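Local coordinates for DNA repair protein rhp9/CRB2 (Schizosaccharomyces pombe, PDB 2FHD) that probably recognises methylated histone H4 through its tandem tudor domains in the DNA damage response, at residues K9-A14 / L93-V98; K43-F46 / T50-T53; K66-Q71 / Q133-S138. All blocks are in the same frame, centred on the assembly; numbering follows the deposited sequence. Where two conformers were deposited one is given.

The chain carries two five-stranded antiparallel tudor sheets. Contact 2 is a hairpin within the first, formed by strands 41-46 and 51-55. Along the chain it lies between the two segments of contact 1, where strand 11-15 of that same sheet meets a long loop of the second tudor domain. Their centres are about 12 Å apart, and V12 and A14 pack on V44. Contact 3, about 20 Å from contact 2 between centres, joins the loop before strand 69-72 to the segment after helix 126-129; its segments alternate with those of contact 1, about 15 Å away between centres. Contact 1 thus joins the two domains, and contact 3 probably helps to fix segment 133-138 against the second.

Contact 1: residues K9-A14 / L93-V98; sequences KNRVLA and LSLIAV
R11 sends its side chain from the start of strand 11-15 toward the backbone carbonyls of L95, I96 and V98. Its one direct hydrogen bond across the contact runs from NE to V98 O, 3.1 Å long with an angle of 157° at the hydrogen, and the acceptor lies close to the guanidinium plane. Water 1 completes this edge: it accepts from R11 NH2 at 2.8 Å and donates to both V98 O and I96 O. L95 O approaches differently, lying 3.0 Å above one face of the R11 guanidinium group, where the angle is too poor for a hydrogen bond although the charge would probably still favour it.

The pairing links the two tudor domains, since R11 belongs to the first five-stranded sheet and 93-98 to the loop between strands 80-86 and 105-110 of the second. Within the first domain R11 NH1 donates to T27 OG1, and NH2 forms a salt bridge with D47 OD1.

Apolar packing is slight. Bends at chi2 and chi3 fold the arginine so that R11 CD lies 4.1 Å from L95 CG, while R11 CG comes within 4.4 Å of V98 CG2. F147 of a second subunit packs against L95 and I96.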
# COMPACT_ATOMS: atom_id res chain seq x y z
N LYS A 9 -21.02 -4.54 6.33
CA LYS A 9 -21.40 -3.57 7.37
C LYS A 9 -20.38 -2.40 7.55
O LYS A 9 -20.76 -1.35 8.02
CB LYS A 9 -21.58 -4.36 8.67
CG LYS A 9 -22.86 -5.17 8.62
CD LYS A 9 -22.90 -6.38 9.56
CE LYS A 9 -24.38 -6.82 9.86
NZ LYS A 9 -24.55 -7.93 10.92
N ASN A 10 -19.12 -2.60 7.13
CA ASN A 10 -18.13 -1.53 6.94
C ASN A 10 -18.26 -0.60 5.70
O ASN A 10 -17.45 0.33 5.54
CB ASN A 10 -16.71 -2.08 6.92
CG ASN A 10 -16.30 -2.64 8.26
OD1 ASN A 10 -17.05 -3.42 8.84
ND2 ASN A 10 -15.13 -2.22 8.78
N ARG A 11 -19.24 -0.84 4.84
CA ARG A 11 -19.47 0.07 3.72
C ARG A 11 -19.98 1.44 4.15
O ARG A 11 -20.98 1.56 4.89
CB ARG A 11 -20.40 -0.59 2.69
CG ARG A 11 -19.86 -1.90 2.09
CD ARG A 11 -18.62 -1.63 1.19
NE ARG A 11 -19.01 -1.03 -0.06
CZ ARG A 11 -18.15 -0.49 -0.90
NH1 ARG A 11 -16.90 -0.44 -0.55
NH2 ARG A 11 -18.54 0.02 -2.08
N VAL A 12 -19.31 2.47 3.63
CA VAL A 12 -19.60 3.87 3.95
C VAL A 12 -19.71 4.67 2.66
O VAL A 12 -19.37 4.15 1.57
CB VAL A 12 -18.51 4.52 4.95
CG1 VAL A 12 -18.62 3.82 6.34
CG2 VAL A 12 -17.01 4.38 4.41
N LEU A 13 -20.20 5.89 2.79
CA LEU A 13 -20.06 6.94 1.84
C LEU A 13 -19.05 7.91 2.50
O LEU A 13 -19.27 8.40 3.62
CB LEU A 13 -21.43 7.61 1.59
CG LEU A 13 -22.42 6.76 0.75
CD1 LEU A 13 -23.90 7.22 0.91
CD2 LEU A 13 -22.07 6.73 -0.78
N ALA A 14 -17.92 8.13 1.85
CA ALA A 14 -16.86 8.83 2.47
C ALA A 14 -16.60 10.03 1.55
O ALA A 14 -16.72 9.94 0.32
CB ALA A 14 -15.65 7.90 2.60
N LEU A 93 -21.45 -11.58 -3.32
CA LEU A 93 -21.13 -10.45 -4.17
C LEU A 93 -19.92 -9.89 -3.54
O LEU A 93 -19.69 -10.10 -2.37
CB LEU A 93 -22.27 -9.43 -4.22
CG LEU A 93 -23.46 -9.74 -5.11
CD1 LEU A 93 -24.46 -8.62 -5.04
CD2 LEU A 93 -23.07 -9.95 -6.56
N SER A 94 -19.13 -9.19 -4.32
CA SER A 94 -17.95 -8.53 -3.83
C SER A 94 -18.29 -7.24 -3.03
O SER A 94 -19.33 -6.61 -3.24
CB SER A 94 -17.12 -8.19 -5.06
OG SER A 94 -16.78 -6.83 -5.02
N LEU A 95 -17.38 -6.82 -2.17
CA LEU A 95 -17.57 -5.63 -1.36
C LEU A 95 -17.91 -4.34 -2.16
O LEU A 95 -18.77 -3.57 -1.77
CB LEU A 95 -16.28 -5.38 -0.57
CG LEU A 95 -16.31 -5.03 0.88
CD1 LEU A 95 -17.51 -5.64 1.65
CD2 LEU A 95 -14.96 -5.42 1.49
N ILE A 96 -17.24 -4.11 -3.27
CA ILE A 96 -17.51 -2.90 -4.07
C ILE A 96 -18.96 -2.88 -4.68
O ILE A 96 -19.43 -1.85 -5.06
CB ILE A 96 -16.37 -2.58 -5.10
CG1 ILE A 96 -16.12 -3.71 -6.09
CG2 ILE A 96 -14.97 -2.48 -4.43
CD1 ILE A 96 -14.83 -3.41 -6.88
N ALA A 97 -19.66 -4.01 -4.69
CA ALA A 97 -20.98 -4.16 -5.33
C ALA A 97 -22.11 -3.83 -4.36
O ALA A 97 -23.18 -3.50 -4.82
CB ALA A 97 -21.18 -5.61 -5.92
N VAL A 98 -21.86 -3.86 -3.03
CA VAL A 98 -22.93 -3.72 -2.00
C VAL A 98 -22.83 -2.45 -1.13
O VAL A 98 -21.83 -1.77 -1.13
CB VAL A 98 -22.96 -4.95 -1.11
CG1 VAL A 98 -23.13 -6.14 -1.97
CG2 VAL A 98 -21.62 -5.11 -0.27
O HOH W 1 -21.06 -0.16 -3.22

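Contact 2: residues K43-F46 / T50-T53; sequences KVQF and TMST. With PO4 (phosphate ion), chain E.
K43 places CG anti to the backbone N (chi1 -179°) and then bends, which carries its chain across the selenomethionine M51 on the neighbouring strand. M51 turns at chi2 and chi3 to meet it, and K43 CE ends 3.5 Å from M51 CG, with the selenium alongside. M51 SE also lies 3.8 Å from Q45 CG, whose chain runs out extended, and the methyl CE of M51 reaches the amide NE2 of Q45 at 3.5 Å. The other end of that amide, OE1, accepts a hydrogen bond from S4 N.

These residues lie on one face of a beta hairpin, strands 41-46 and 51-55, at one edge of the first tudor sheet as formed within the chain. Three backbone hydrogen bonds join its arms: V44 N to S52 O and S52 N to V44 O, both 2.8 Å, and F46 N to T50 O at 2.7 Å. V44 and S52 form the hydrogen-bonded antiparallel pair, flanked by the non-hydrogen-bonded pairs K43 with T53 and Q45 with M51.

V44 and S52 point to the other face, where V44 packs on V12 and A14 of strand 11-15. The F46 ring brings its edge to S52, with F46 CE2 3.8 Å from S52 CB, and makes an edge-to-face contact with F16. K43 NZ donates to O3 of a phosphate ion, 2.7 Å away; the ion probably comes from the crystallisation liquor.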
# COMPACT_ATOMS: atom_id res chain seq x y z
N LYS A 43 -9.66 5.47 8.43
CA LYS A 43 -9.08 5.12 7.20
C LYS A 43 -10.20 4.42 6.41
O LYS A 43 -10.87 3.50 6.89
CB LYS A 43 -7.80 4.25 7.33
CG LYS A 43 -7.24 3.93 5.92
CD LYS A 43 -5.77 3.82 5.94
CE LYS A 43 -5.33 2.44 5.42
NZ LYS A 43 -3.82 2.40 5.27
N VAL A 44 -10.32 4.85 5.16
CA VAL A 44 -11.38 4.42 4.28
C VAL A 44 -10.70 4.06 2.94
O VAL A 44 -9.68 4.61 2.58
CB VAL A 44 -12.35 5.63 4.25
CG1 VAL A 44 -12.36 6.40 3.00
CG2 VAL A 44 -13.61 5.50 5.15
N GLN A 45 -11.27 3.06 2.25
CA GLN A 45 -10.83 2.65 0.89
C GLN A 45 -11.94 2.84 -0.20
O GLN A 45 -13.00 2.30 -0.11
CB GLN A 45 -10.38 1.20 0.94
CG GLN A 45 -9.55 0.82 -0.24
CD GLN A 45 -9.00 -0.61 -0.12
OE1 GLN A 45 -9.63 -1.53 0.43
NE2 GLN A 45 -7.83 -0.79 -0.66
N PHE A 46 -11.66 3.60 -1.25
CA PHE A 46 -12.59 3.75 -2.35
C PHE A 46 -12.56 2.50 -3.24
O PHE A 46 -11.72 1.60 -3.05
CB PHE A 46 -12.24 5.06 -3.05
CG PHE A 46 -12.55 6.25 -2.20
CD1 PHE A 46 -13.90 6.63 -1.98
CD2 PHE A 46 -11.53 6.92 -1.49
CE1 PHE A 46 -14.21 7.73 -1.16
CE2 PHE A 46 -11.83 8.04 -0.63
CZ PHE A 46 -13.17 8.45 -0.49
N THR A 50 -8.01 3.24 -3.87
CA THR A 50 -7.46 4.42 -3.19
C THR A 50 -7.90 4.49 -1.72
O THR A 50 -9.08 4.29 -1.39
CB THR A 50 -7.91 5.70 -3.86
OG1 THR A 50 -7.41 5.68 -5.19
CG2 THR A 50 -7.29 6.95 -3.16
N MSE A 51 -6.93 4.86 -0.90
CA MSE A 51 -6.98 4.86 0.54
C MSE A 51 -7.03 6.34 1.00
O MSE A 51 -6.30 7.19 0.46
CB MSE A 51 -5.64 4.26 0.98
CG MSE A 51 -5.56 3.31 2.06
SE MSE A 51 -6.82 1.83 2.21
CE MSE A 51 -5.64 0.07 1.88
N SER A 52 -7.82 6.65 2.02
CA SER A 52 -7.85 8.01 2.50
C SER A 52 -8.22 8.07 3.98
O SER A 52 -8.88 7.18 4.47
CB SER A 52 -8.87 8.78 1.67
OG SER A 52 -8.82 10.13 2.00
N THR A 53 -7.78 9.09 4.68
CA THR A 53 -8.12 9.28 6.10
C THR A 53 -9.05 10.50 6.28
O THR A 53 -8.69 11.57 5.79
CB THR A 53 -6.84 9.49 6.92
OG1 THR A 53 -6.06 8.31 6.76
CG2 THR A 53 -7.15 9.57 8.49
P PO4 E . -0.95 1.79 3.61
O1 PO4 E . -0.96 1.97 5.12
O2 PO4 E . -0.43 0.41 3.24
O3 PO4 E . -2.34 1.93 3.03
O4 PO4 E . -0.03 2.86 3.06

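Contact 3: residues K66-Q71 / Q133-S138; sequences KGDVVQ and QGRDLS
R135 and D68 meet end-on, a two-pronged salt bridge between the segment after helix 126-129 and the loop leading into strand 69-72. From the arginine CB, which points toward 66-71, the chain bends at chi2 and chi3, both 64°, and CG and CD bring NE to the carbonyl of Q133. There R135 NE donates to Q133 O, 2.8 Å away and with an almost straight angle of 174° at the hydrogen, although it sits above the plane of that carbonyl. This bond within the segment helps to fix the rotation of the guanidinium group, with its far end directed at D68.

Beyond CZ the two terminal nitrogens each take one carboxylate oxygen. R135 NH1 donates to D68 OD2 at 2.9 Å and R135 NH2 to D68 OD1 at 3.0 Å, both on the syn side of the acceptor. The two planes are only 12° apart, so carboxylate and guanidinium are nearly coplanar.

The bridge ties the segment after helix 126-129 to the approach of strand 69-72 in the second tudor domain, an SH3-like barrel. R135 NH1 donates as well to F63 O, and the F63 ring makes a cation-pi contact with the arginine, while OD2 of D68 accepts a second bond, from K65 N. Being buried and shared this way, the charges of R135 and D68 probably stabilise each other.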
# COMPACT_ATOMS: atom_id res chain seq x y z
N LYS A 66 -35.47 6.15 1.16
CA LYS A 66 -36.45 6.79 0.30
C LYS A 66 -36.42 8.32 0.40
O LYS A 66 -36.47 8.88 1.50
CB LYS A 66 -37.88 6.25 0.62
CG LYS A 66 -38.99 6.81 -0.35
CD LYS A 66 -40.20 5.91 -0.32
CE LYS A 66 -41.48 6.73 -0.70
NZ LYS A 66 -42.62 5.86 -1.30
N GLY A 67 -36.35 9.01 -0.74
CA GLY A 67 -36.33 10.48 -0.73
C GLY A 67 -34.92 11.06 -0.68
O GLY A 67 -34.77 12.24 -0.89
N ASP A 68 -33.86 10.26 -0.42
CA ASP A 68 -32.50 10.79 -0.45
C ASP A 68 -32.28 11.26 -1.86
O ASP A 68 -32.66 10.55 -2.84
CB ASP A 68 -31.40 9.73 -0.15
CG ASP A 68 -31.32 9.30 1.30
OD1 ASP A 68 -31.84 9.98 2.24
OD2 ASP A 68 -30.71 8.23 1.54
N VAL A 69 -31.61 12.40 -1.98
CA VAL A 69 -31.20 12.94 -3.26
C VAL A 69 -29.75 12.50 -3.53
O VAL A 69 -28.81 12.87 -2.78
CB VAL A 69 -31.38 14.52 -3.25
CG1 VAL A 69 -30.73 15.22 -4.42
CG2 VAL A 69 -32.85 14.90 -3.22
N VAL A 70 -29.54 11.78 -4.64
CA VAL A 70 -28.27 11.25 -5.00
C VAL A 70 -27.99 11.40 -6.49
O VAL A 70 -28.88 11.73 -7.27
CB VAL A 70 -28.21 9.76 -4.62
CG1 VAL A 70 -28.50 9.60 -3.14
CG2 VAL A 70 -29.23 8.94 -5.47
N GLN A 71 -26.77 11.11 -6.92
CA GLN A 71 -26.50 10.95 -8.35
C GLN A 71 -26.04 9.56 -8.62
O GLN A 71 -25.83 8.76 -7.67
CB GLN A 71 -25.50 11.97 -8.78
CG GLN A 71 -26.19 13.27 -8.70
CD GLN A 71 -25.31 14.44 -8.48
OE1 GLN A 71 -24.98 15.09 -9.43
NE2 GLN A 71 -24.97 14.75 -7.23
N GLN A 133 -30.32 11.90 7.61
CA GLN A 133 -30.46 11.76 9.06
C GLN A 133 -30.33 10.30 9.37
O GLN A 133 -30.68 9.50 8.52
CB GLN A 133 -31.86 12.24 9.46
CG GLN A 133 -32.18 13.68 8.99
CD GLN A 133 -31.13 14.67 9.47
OE1 GLN A 133 -30.50 14.41 10.50
NE2 GLN A 133 -30.92 15.80 8.73
N GLY A 134 -29.87 9.93 10.57
CA GLY A 134 -29.77 8.51 10.91
C GLY A 134 -28.71 7.71 10.15
O GLY A 134 -28.77 6.45 10.17
N ARG A 135 -27.73 8.40 9.52
CA ARG A 135 -26.68 7.74 8.72
C ARG A 135 -25.27 7.75 9.27
O ARG A 135 -24.32 7.32 8.61
CB ARG A 135 -26.65 8.23 7.28
CG ARG A 135 -27.18 7.13 6.35
CD ARG A 135 -28.72 6.82 6.67
NE ARG A 135 -29.61 7.97 6.40
CZ ARG A 135 -30.02 8.32 5.18
NH1 ARG A 135 -29.55 7.62 4.12
NH2 ARG A 135 -30.84 9.39 5.01
N ASP A 136 -25.11 8.18 10.50
CA ASP A 136 -23.82 8.19 11.13
C ASP A 136 -23.41 6.73 11.41
O ASP A 136 -24.29 5.84 11.52
CB ASP A 136 -23.89 9.06 12.43
CG ASP A 136 -23.90 10.60 12.13
OD1 ASP A 136 -23.19 11.12 11.26
OD2 ASP A 136 -24.63 11.36 12.80
N LEU A 137 -22.10 6.49 11.50
CA LEU A 137 -21.57 5.21 11.94
C LEU A 137 -22.19 4.76 13.27
O LEU A 137 -22.32 5.55 14.22
CB LEU A 137 -20.05 5.28 12.11
CG LEU A 137 -19.14 5.62 10.92
CD1 LEU A 137 -17.69 5.45 11.41
CD2 LEU A 137 -19.42 4.75 9.66
N SER A 138 -22.56 3.49 13.32
CA SER A 138 -23.08 2.92 14.53
C SER A 138 -21.98 2.29 15.37
O SER A 138 -20.98 1.82 14.83
CB SER A 138 -24.07 1.86 14.11
OG SER A 138 -23.38 0.90 13.37